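Local structure of protein (peanut lectin) (Arachis hypogaea, 1CIW) at the interface of chains A and B. The protein binds D-galactose and galactose-bearing sugars such as N-acetyllactosamine as a tetrameric legume lectin that carries calcium and manganese. Coordinates in Å, arbitrary orientation; residue numbers count along the deposited sequence, not the author numbering. Chains: chain A/B, Protein (peanut lectin).

The interface of chains A and B. Residues chain A 3, 65-66, 226, 228; chain B 179, 183-185.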
loop_
_atom_site.group_PDB
_atom_site.type_symbol
_atom_site.label_atom_id
_atom_site.label_comp_id
_atom_site.label_asym_id
_atom_site.label_seq_id
_atom_site.Cartn_x
_atom_site.Cartn_y
_atom_site.Cartn_z
ATOM N N THR A 3 -10.943 6.284 -1.855
ATOM C CA THR A 3 -10.006 6.023 -0.771
ATOM C C THR A 3 -8.902 7.052 -0.593
ATOM O O THR A 3 -8.294 7.492 -1.562
ATOM C CB THR A 3 -9.369 4.651 -0.952
ATOM O OG1 THR A 3 -10.390 3.659 -0.823
ATOM C CG2 THR A 3 -8.266 4.399 0.080
ATOM N N PHE A 65 -13.124 3.914 8.387
ATOM C CA PHE A 65 -11.702 4.204 8.426
ATOM C C PHE A 65 -10.921 3.372 9.416
ATOM O O PHE A 65 -11.489 2.840 10.368
ATOM C CB PHE A 65 -11.403 5.711 8.563
ATOM C CG PHE A 65 -11.808 6.323 9.880
ATOM C CD1 PHE A 65 -11.013 6.181 11.014
ATOM C CD2 PHE A 65 -12.944 7.111 9.959
ATOM C CE1 PHE A 65 -11.359 6.810 12.219
ATOM C CE2 PHE A 65 -13.296 7.743 11.157
ATOM C CZ PHE A 65 -12.495 7.596 12.286
ATOM N N LEU A 66 -9.635 3.200 9.122
ATOM C CA LEU A 66 -8.704 2.452 9.953
ATOM C C LEU A 66 -7.491 3.350 10.085
ATOM O O LEU A 66 -6.952 3.815 9.082
ATOM C CB LEU A 66 -8.293 1.140 9.274
ATOM C CG LEU A 66 -7.122 0.355 9.888
ATOM C CD1 LEU A 66 -7.524 -0.329 11.186
ATOM C CD2 LEU A 66 -6.641 -0.686 8.901
ATOM N N THR A 226 -6.294 5.334 6.625
ATOM C CA THR A 226 -6.941 4.844 5.410
ATOM C C THR A 226 -8.443 4.905 5.601
ATOM O O THR A 226 -8.969 4.403 6.598
ATOM C CB THR A 226 -6.564 3.378 5.099
ATOM O OG1 THR A 226 -5.142 3.259 4.946
ATOM C CG2 THR A 226 -7.231 2.922 3.826
ATOM N N THR A 228 -12.288 4.693 3.364
ATOM C CA THR A 228 -12.887 4.301 2.108
ATOM C C THR A 228 -14.363 4.626 2.128
ATOM O O THR A 228 -15.068 4.266 3.068
ATOM C CB THR A 228 -12.669 2.820 1.836
ATOM O OG1 THR A 228 -11.260 2.555 1.778
ATOM C CG2 THR A 228 -13.311 2.422 0.515
ATOM N N THR B 179 -7.899 -4.851 5.025
ATOM C CA THR B 179 -7.199 -3.999 4.091
ATOM C C THR B 179 -6.858 -4.772 2.851
ATOM O O THR B 179 -5.959 -5.606 2.867
ATOM C CB THR B 179 -5.910 -3.488 4.667
ATOM O OG1 THR B 179 -6.194 -2.763 5.865
ATOM C CG2 THR B 179 -5.229 -2.575 3.672
ATOM N N GLY B 183 -5.680 -1.133 -1.383
ATOM C CA GLY B 183 -5.549 0.009 -0.500
ATOM C C GLY B 183 -6.899 0.231 0.160
ATOM O O GLY B 183 -6.967 0.750 1.270
ATOM N N ASP B 184 -7.975 -0.197 -0.505
ATOM C CA ASP B 184 -9.328 -0.021 0.030
ATOM C C ASP B 184 -9.554 -0.869 1.285
ATOM O O ASP B 184 -9.028 -1.980 1.381
ATOM C CB ASP B 184 -10.379 -0.401 -1.032
ATOM C CG ASP B 184 -10.399 0.553 -2.230
ATOM O OD1 ASP B 184 -9.543 1.465 -2.304
ATOM O OD2 ASP B 184 -11.275 0.383 -3.112
ATOM N N ILE B 185 -10.305 -0.348 2.256
ATOM C CA ILE B 185 -10.598 -1.108 3.460
ATOM C C ILE B 185 -12.077 -1.464 3.480
ATOM O O ILE B 185 -12.921 -0.702 2.995
ATOM C CB ILE B 185 -10.292 -0.352 4.771
ATOM C CG1 ILE B 185 -11.107 0.925 4.855
ATOM C CG2 ILE B 185 -8.810 -0.107 4.935
ATOM C CD1 ILE B 185 -11.200 1.422 6.254
#
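The hydroxyls of A:Thr3 and A:Thr228 both stand anti to their own carbonyl carbons, which turns the two oxygens towards each other and towards the B:Asp184–B:Ile185 segment. On that segment B:Ile185 has CG1 between its backbone N and carbonyl carbon (chi1 60°), and the extended chain beyond it carries CD1 to the backbone of chain A. A:Thr228 OG1 accepts the backbone N-H of B:Ile185 at 3.1 Å, and the angle of 173° at the hydrogen shows a nearly straight bond. The same oxygen is hydrogen-bonded to A:Thr3 OG1 at 3.0 Å. A:Thr3 OG1 in turn donates to the carboxylate oxygen OD1 of B:Asp184 at 2.8 Å, approaching 69° out of the carboxylate plane. Because B:Asp184 is poorly ordered, this last bond is less secure than the one to the backbone. If A:Thr3 spends its proton on the carboxylate, A:Thr228 would be the likely donor between the two hydroxyls, giving a relay from the B:Ile185 amide to B:Asp184.

Beside this polar chain, B:Ile185 spreads its branches over separate partners. Its CD1 lies 3.6 Å from A:Phe65 CA, so the main chain of A:Phe65, and not its ring, receives the tip. CG2 meets the methyl CG2 of A:Thr226 at 3.6 Å as the two side chains run past each other in opposite directions, and CG1 packs against A:Thr228 CB at 3.9 Å. That same A:Thr226 methyl also lies 3.4 Å from the carbonyl oxygen of B:Gly183. Further along the patch, A:Leu66 CD2 lies 3.7 Å from B:Thr179 OG1, the two side chains roughly perpendicular.

Chain A thus presents strands 2-8, 64-75 and 216-229 of its legume-lectin fold to the end of strand 173-179, the following loop and the start of strand 185-191 in chain B, a patch repeated by the two-fold within the homotetramer.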